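Local coordinates for protein MOSUB1, transcription cofactor (Magnaporthe oryzae, PDB 4AGH) that binds single-stranded DNA and, as a member of the PC4 family, probably acts as a transcriptional coactivator, at residues Gly38-Val41 with Pro47-Glu50; Arg71-Ala76 with Met80-Lys85. One frame throughout, in Å; residues are numbered along the deposited sequence.

Overall arrangement
Interactions 1 and 2 are two hairpins of the same curled antiparallel sheet of a PC4-type fold, in series along the chain, with strands 47-50, 55-62 and 65-76 connecting them. Their centres lie about 15 Å apart and their nearest atoms about 7 Å apart, so they do not touch. Strand 55-62 runs between them, pairing with 47-50 on one side and with 65-76 on the other. Its Arg56 joins the two more directly, making cation-pi contacts with Phe48 of interaction 1 and Tyr73 of interaction 2. Both contacts reach the second subunit; in interaction 1, Trp49 packs on Ala103 and Pro47 on Arg111 of that subunit.

Interaction 1 (Gly38-Val41 with Pro47-Glu50); sequences GSQV and PFWE
Gln40 lies across Phe48, with CB over one face of the phenyl ring, 3.5 Å from CE1. Phe48 holds CG between its backbone N and carbonyl carbon (chi1 77°), the crowded position, which brings the ring back toward 38-41. Gln40 puts CG beside its own backbone N and then runs extended, carrying the amide past the ring to Glu50. There Gln40 NE2 donates to Glu50 OE2 at 2.9 Å; the acceptor lies close to the amide plane, yet the carboxylate is met from above its own plane. Strands 40-41 and 47-50 form a beta hairpin, with Gln40 and Phe48 as an antiparallel hydrogen-bonded pair: Gln40 N reaches Phe48 O at 2.9 Å, almost straight, and Phe48 N returns to Gln40 O at 2.8 Å. Strand 47-50 in turn bonds to Ile59 and Val57. On the opposite side of the chain from Phe48, the Trp49 indole takes Ser39 OG over one face, 3.5 Å from CZ2, toward the rim. Ser39 CB sits 3.4 Å from Trp49 NE1, which is buried here without a hydrogen-bond partner in the model. At the poorly ordered end, a water joins Gly38 O to Glu50 N.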
ATOM      1  N   GLY A  38      15.232   5.564  -6.114  1.00 69.27           N
ATOM      2  CA  GLY A  38      15.324   7.007  -5.974  1.00 61.40           C
ATOM      3  C   GLY A  38      13.986   7.710  -6.135  1.00 53.99           C
ATOM      4  O   GLY A  38      13.073   7.189  -6.780  1.00 57.60           O
ATOM      5  N   SER A  39      13.874   8.900  -5.548  1.00 44.10           N
ATOM      6  CA  SER A  39      12.646   9.691  -5.622  1.00 44.98           C
ATOM      7  C   SER A  39      12.618  10.575  -6.866  1.00 45.06           C
ATOM      8  O   SER A  39      13.618  11.206  -7.207  1.00 46.35           O
ATOM      9  CB  SER A  39      12.500  10.561  -4.373  1.00 51.63           C
ATOM     10  OG  SER A  39      11.283  11.284  -4.399  1.00 53.61           O
ATOM     11  N   GLN A  40      11.465  10.621  -7.530  1.00 31.45           N
ATOM     12  CA  GLN A  40      11.287  11.444  -8.725  1.00 32.80           C
ATOM     13  C   GLN A  40      10.107  12.392  -8.527  1.00 27.31           C
ATOM     14  O   GLN A  40       9.404  12.312  -7.529  1.00 30.09           O
ATOM     15  CB  GLN A  40      11.030  10.565  -9.951  1.00 43.65           C
ATOM     16  CG  GLN A  40      12.066   9.473 -10.203  1.00 50.30           C
ATOM     17  CD  GLN A  40      11.698   8.588 -11.386  1.00 52.53           C
ATOM     18  OE1 GLN A  40      11.637   9.053 -12.527  1.00 58.09           O
ATOM     19  NE2 GLN A  40      11.439   7.308 -11.117  1.00 39.11           N
ATOM     20  N   VAL A  41       9.896  13.290  -9.484  1.00 32.41           N
ATOM     21  CA  VAL A  41       8.764  14.208  -9.437  1.00 26.90           C
ATOM     22  C   VAL A  41       7.853  13.929 -10.628  1.00 27.78           C
ATOM     23  O   VAL A  41       8.306  13.935 -11.774  1.00 30.61           O
ATOM     24  CB  VAL A  41       9.230  15.681  -9.462  1.00 35.12           C
ATOM     25  CG1 VAL A  41       8.041  16.620  -9.626  1.00 34.48           C
ATOM     26  CG2 VAL A  41      10.014  16.014  -8.197  1.00 39.36           C
ATOM     27  N   PRO A  47       6.215  14.097  -5.445  1.00 17.95           N
ATOM     28  CA  PRO A  47       7.279  13.093  -5.359  1.00 20.70           C
ATOM     29  C   PRO A  47       6.725  11.671  -5.468  1.00 23.61           C
ATOM     30  O   PRO A  47       5.638  11.388  -4.957  1.00 22.07           O
ATOM     31  CB  PRO A  47       7.871  13.329  -3.960  1.00 20.15           C
ATOM     32  CG  PRO A  47       6.735  13.854  -3.165  1.00 23.69           C
ATOM     33  CD  PRO A  47       5.906  14.695  -4.133  1.00 20.78           C
ATOM     34  N   PHE A  48       7.470  10.793  -6.132  1.00 19.62           N
ATOM     35  CA  PHE A  48       7.070   9.388  -6.212  1.00 17.87           C
ATOM     36  C   PHE A  48       8.250   8.438  -6.325  1.00 17.99           C
ATOM     37  O   PHE A  48       9.359   8.836  -6.693  1.00 21.26           O
ATOM     38  CB  PHE A  48       6.091   9.158  -7.371  1.00 17.32           C
ATOM     39  CG  PHE A  48       6.742   9.130  -8.732  1.00 22.18           C
ATOM     40  CD1 PHE A  48       6.998  10.305  -9.419  1.00 24.40           C
ATOM     41  CD2 PHE A  48       7.074   7.921  -9.332  1.00 22.63           C
ATOM     42  CE1 PHE A  48       7.581  10.275 -10.680  1.00 30.16           C
ATOM     43  CE2 PHE A  48       7.658   7.885 -10.595  1.00 23.51           C
ATOM     44  CZ  PHE A  48       7.913   9.062 -11.269  1.00 27.80           C
ATOM     45  N   TRP A  49       7.983   7.173  -5.999  1.00 17.91           N
ATOM     46  CA  TRP A  49       8.962   6.100  -6.054  1.00 21.83           C
ATOM     47  C   TRP A  49       8.341   4.972  -6.875  1.00 18.79           C
ATOM     48  O   TRP A  49       7.155   4.683  -6.734  1.00 22.14           O
ATOM     49  CB  TRP A  49       9.277   5.594  -4.641  1.00 22.09           C
ATOM     50  CG  TRP A  49       9.972   6.615  -3.785  1.00 22.39           C
ATOM     51  CD1 TRP A  49      11.313   6.707  -3.548  1.00 29.32           C
ATOM     52  CD2 TRP A  49       9.358   7.697  -3.063  1.00 21.42           C
ATOM     53  NE1 TRP A  49      11.574   7.780  -2.723  1.00 30.49           N
ATOM     54  CE2 TRP A  49      10.395   8.397  -2.409  1.00 28.36           C
ATOM     55  CE3 TRP A  49       8.038   8.130  -2.903  1.00 22.10           C
ATOM     56  CZ2 TRP A  49      10.144   9.518  -1.608  1.00 31.87           C
ATOM     57  CZ3 TRP A  49       7.795   9.241  -2.109  1.00 25.53           C
ATOM     58  CH2 TRP A  49       8.844   9.923  -1.472  1.00 25.40           C
ATOM     59  N   GLU A  50       9.119   4.363  -7.762  1.00 20.66           N
ATOM     60  CA  GLU A  50       8.593   3.245  -8.537  1.00 21.17           C
ATOM     61  C   GLU A  50       8.742   1.938  -7.765  1.00 22.15           C
ATOM     62  O   GLU A  50       9.807   1.659  -7.206  1.00 26.08           O
ATOM     63  CB  GLU A  50       9.317   3.134  -9.888  1.00 24.97           C
ATOM     64  CG  GLU A  50       9.207   4.388 -10.731  1.00 31.09           C
ATOM     65  CD  GLU A  50       9.916   4.264 -12.072  1.00 46.99           C
ATOM     66  OE1 GLU A  50      10.291   3.136 -12.461  1.00 53.33           O
ATOM     67  OE2 GLU A  50      10.100   5.301 -12.738  1.00 49.88           O
TER
HETATM   68  O   HOH W   1      11.890   5.114  -8.079  1.00 35.34           O

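Interaction 2 (Arg71-Ala76 with Met80-Lys85)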
ATOM      1  N   ARG A  71      -0.427   3.131  -6.531  1.00 15.29           N
ATOM      2  CA  ARG A  71      -1.307   3.088  -7.694  1.00 16.04           C
ATOM      3  C   ARG A  71      -0.605   2.580  -8.930  1.00 18.33           C
ATOM      4  O   ARG A  71       0.569   2.857  -9.132  1.00 18.49           O
ATOM      5  CB  ARG A  71      -1.866   4.490  -7.967  1.00 17.65           C
ATOM      6  CG  ARG A  71      -2.903   4.525  -9.084  1.00 19.43           C
ATOM      7  CD  ARG A  71      -3.739   5.783  -9.054  1.00 24.35           C
ATOM      8  NE  ARG A  71      -4.421   5.991  -7.774  1.00 24.32           N
ATOM      9  CZ  ARG A  71      -5.569   5.425  -7.411  1.00 22.48           C
ATOM     10  NH1 ARG A  71      -6.192   4.551  -8.204  1.00 20.57           N
ATOM     11  NH2 ARG A  71      -6.087   5.716  -6.218  1.00 22.20           N
ATOM     12  N   GLU A  72      -1.343   1.836  -9.750  1.00 17.77           N
ATOM     13  CA  GLU A  72      -0.825   1.385 -11.026  1.00 16.33           C
ATOM     14  C   GLU A  72      -1.159   2.409 -12.095  1.00 18.29           C
ATOM     15  O   GLU A  72      -2.295   2.887 -12.183  1.00 18.89           O
ATOM     16  CB  GLU A  72      -1.424   0.029 -11.400  1.00 15.61           C
ATOM     17  CG  GLU A  72      -0.959  -0.470 -12.768  1.00 18.65           C
ATOM     18  CD  GLU A  72      -1.365  -1.901 -13.035  1.00 27.72           C
ATOM     19  OE1 GLU A  72      -1.308  -2.724 -12.103  1.00 28.86           O
ATOM     20  OE2 GLU A  72      -1.735  -2.207 -14.189  1.00 30.34           O
ATOM     21  N   TYR A  73      -0.160   2.734 -12.907  1.00 17.60           N
ATOM     22  CA  TYR A  73      -0.330   3.660 -14.016  1.00 16.65           C
ATOM     23  C   TYR A  73      -0.450   2.870 -15.311  1.00 19.59           C
ATOM     24  O   TYR A  73       0.058   1.755 -15.401  1.00 27.02           O
ATOM     25  CB  TYR A  73       0.852   4.625 -14.065  1.00 19.81           C
ATOM     26  CG  TYR A  73       0.690   5.756 -13.075  1.00 22.48           C
ATOM     27  CD1 TYR A  73       0.601   5.502 -11.710  1.00 23.38           C
ATOM     28  CD2 TYR A  73       0.612   7.075 -13.509  1.00 26.08           C
ATOM     29  CE1 TYR A  73       0.427   6.539 -10.799  1.00 22.45           C
ATOM     30  CE2 TYR A  73       0.446   8.110 -12.620  1.00 25.07           C
ATOM     31  CZ  TYR A  73       0.353   7.841 -11.265  1.00 26.65           C
ATOM     32  OH  TYR A  73       0.182   8.889 -10.382  1.00 28.43           O
ATOM     33  N   TYR A  74      -1.160   3.420 -16.290  1.00 18.08           N
ATOM     34  CA  TYR A  74      -1.191   2.813 -17.620  1.00 21.24           C
ATOM     35  C   TYR A  74      -0.567   3.773 -18.613  1.00 22.14           C
ATOM     36  O   TYR A  74      -0.453   4.960 -18.340  1.00 24.54           O
ATOM     37  CB  TYR A  74      -2.617   2.428 -18.037  1.00 22.22           C
ATOM     38  CG  TYR A  74      -3.586   3.579 -18.250  1.00 21.76           C
ATOM     39  CD1 TYR A  74      -3.678   4.218 -19.479  1.00 23.49           C
ATOM     40  CD2 TYR A  74      -4.430   4.005 -17.223  1.00 22.70           C
ATOM     41  CE1 TYR A  74      -4.575   5.256 -19.687  1.00 25.47           C
ATOM     42  CE2 TYR A  74      -5.333   5.040 -17.418  1.00 24.25           C
ATOM     43  CZ  TYR A  74      -5.395   5.670 -18.647  1.00 24.14           C
ATOM     44  OH  TYR A  74      -6.288   6.698 -18.859  1.00 28.70           O
ATOM     45  N   GLU A  75      -0.143   3.253 -19.764  1.00 22.96           N
ATOM     46  CA  GLU A  75       0.486   4.083 -20.784  1.00 25.85           C
ATOM     47  C   GLU A  75      -0.436   4.255 -21.982  1.00 29.55           C
ATOM     48  O   GLU A  75      -0.928   3.277 -22.545  1.00 27.57           O
ATOM     49  CB  GLU A  75       1.831   3.489 -21.228  1.00 28.31           C
ATOM     50  CG  GLU A  75       2.567   4.351 -22.258  1.00 30.14           C
ATOM     51  CD  GLU A  75       3.945   3.815 -22.638  1.00 37.50           C
ATOM     52  OE1 GLU A  75       4.366   2.774 -22.096  1.00 49.77           O
ATOM     53  OE2 GLU A  75       4.609   4.442 -23.484  1.00 43.39           O
ATOM     54  N   ALA A  76      -0.685   5.503 -22.362  1.00 27.42           N
ATOM     55  CA  ALA A  76      -1.508   5.798 -23.529  1.00 29.75           C
ATOM     56  C   ALA A  76      -0.877   6.951 -24.284  1.00 34.48           C
ATOM     57  O   ALA A  76      -0.616   8.009 -23.708  1.00 31.30           O
ATOM     58  CB  ALA A  76      -2.923   6.150 -23.121  1.00 30.19           C
ATOM     59  N   MET A  80       2.231   8.212 -19.200  1.00 25.99           N
ATOM     60  CA  MET A  80       1.807   7.381 -18.072  1.00 25.84           C
ATOM     61  C   MET A  80       0.698   8.087 -17.308  1.00 25.83           C
ATOM     62  O   MET A  80       0.857   9.228 -16.883  1.00 25.26           O
ATOM     63  CB  MET A  80       2.985   7.095 -17.145  1.00 35.50           C
ATOM     64  CG  MET A  80       4.123   6.374 -17.838  1.00 45.04           C
ATOM     65  SD  MET A  80       3.816   4.609 -17.926  1.00 66.49           S
ATOM     66  CE  MET A  80       4.123   4.174 -16.213  1.00 40.39           C
ATOM     67  N   LYS A  81      -0.432   7.411 -17.150  1.00 21.61           N
ATOM     68  CA  LYS A  81      -1.603   8.016 -16.527  1.00 19.92           C
ATOM     69  C   LYS A  81      -2.056   7.167 -15.347  1.00 20.75           C
ATOM     70  O   LYS A  81      -1.969   5.938 -15.398  1.00 21.40           O
ATOM     71  CB  LYS A  81      -2.731   8.125 -17.556  1.00 25.11           C
ATOM     72  CG  LYS A  81      -2.364   8.968 -18.779  1.00 29.23           C
ATOM     73  CD  LYS A  81      -3.492   8.991 -19.812  1.00 31.16           C
ATOM     74  CE  LYS A  81      -4.717   9.713 -19.257  1.00 37.00           C
ATOM     75  NZ  LYS A  81      -5.841   9.747 -20.239  1.00 42.48           N
ATOM     76  N   PRO A  82      -2.548   7.815 -14.283  1.00 21.62           N
ATOM     77  CA  PRO A  82      -2.979   7.017 -13.133  1.00 19.36           C
ATOM     78  C   PRO A  82      -4.226   6.226 -13.477  1.00 19.46           C
ATOM     79  O   PRO A  82      -5.167   6.763 -14.077  1.00 23.25           O
ATOM     80  CB  PRO A  82      -3.269   8.072 -12.057  1.00 26.98           C
ATOM     81  CG  PRO A  82      -3.608   9.317 -12.832  1.00 29.71           C
ATOM     82  CD  PRO A  82      -2.778   9.258 -14.094  1.00 27.53           C
ATOM     83  N   GLY A  83      -4.223   4.953 -13.100  1.00 20.06           N
ATOM     84  CA  GLY A  83      -5.348   4.081 -13.378  1.00 18.74           C
ATOM     85  C   GLY A  83      -6.171   3.800 -12.135  1.00 21.09           C
ATOM     86  O   GLY A  83      -5.950   4.376 -11.069  1.00 20.23           O
ATOM     87  N   LYS A  84      -7.122   2.887 -12.285  1.00 20.57           N
ATOM     88  CA  LYS A  84      -8.107   2.610 -11.256  1.00 19.91           C
ATOM     89  C   LYS A  84      -7.598   1.663 -10.167  1.00 20.65           C
ATOM     90  O   LYS A  84      -8.192   1.568  -9.097  1.00 23.34           O
ATOM     91  CB  LYS A  84      -9.369   2.036 -11.899  1.00 29.13           C
ATOM     92  CG  LYS A  84     -10.644   2.723 -11.443  1.00 50.03           C
ATOM     93  CD  LYS A  84     -10.602   4.208 -11.771  1.00 60.68           C
ATOM     94  CE  LYS A  84     -11.895   4.899 -11.366  1.00 69.47           C
ATOM     95  NZ  LYS A  84     -11.847   6.372 -11.587  1.00 72.55           N
ATOM     96  N   LYS A  85      -6.505   0.961 -10.435  1.00 19.12           N
ATOM     97  CA  LYS A  85      -5.968   0.036  -9.445  1.00 19.80           C
ATOM     98  C   LYS A  85      -5.038   0.803  -8.517  1.00 19.02           C
ATOM     99  O   LYS A  85      -3.923   1.142  -8.888  1.00 20.19           O
ATOM    100  CB  LYS A  85      -5.220  -1.113 -10.125  1.00 19.95           C
ATOM    101  CG  LYS A  85      -6.114  -1.994 -11.020  1.00 21.52           C
ATOM    102  CD  LYS A  85      -5.310  -3.037 -11.791  1.00 24.14           C
ATOM    103  CE  LYS A  85      -6.219  -3.866 -12.706  1.00 30.72           C
ATOM    104  NZ  LYS A  85      -5.454  -4.844 -13.534  1.00 33.44           N
TER
HETATM  105  O   HOH W   2      -8.734   3.416  -7.012  1.00 40.84           O
HETATM  106  O   HOH W   3      -3.517  -3.970 -14.878  1.00 40.39           O
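In the beta hairpin of strands 65-76 and 79-83, Tyr73 and Pro82 form a non-hydrogen-bonded pair, and Pro82 CA sits over the centre of the Tyr73 ring, a CH-pi contact 3.6 Å from the centroid. Pro82 CB reaches the ring at CZ. Met80, bent at chi2 and chi3, curls its CE back to Tyr73 CB at 3.9 Å. One residue on, Tyr74 and Lys81 are a hydrogen-bonded antiparallel pair, with Tyr74 N to Lys81 O at 2.8 Å and Lys81 N to Tyr74 O at 2.7 Å. Lys81 CB lies over the Tyr74 ring, offset toward the rim, and its aliphatic chain continues to the hydroxyl, where NZ makes only a weak bond. Gly83 CA comes to the edge of the same ring. Where the chain turns a corner at Lys84 and Lys85, Arg71 bends at chi3 (-56°) and its NH1 donates to Gly83 O at 2.9 Å, while a water links NH1 to Lys84 O. Glu72 N meets Lys85 O at 2.8 Å in a nearly straight bond; the Glu72 side chain lies beside that of Lys85, pointing the same way, and a water joins Glu72 OE2 to Lys85 NZ, while Glu72 OE1 makes a salt bridge with Arg55.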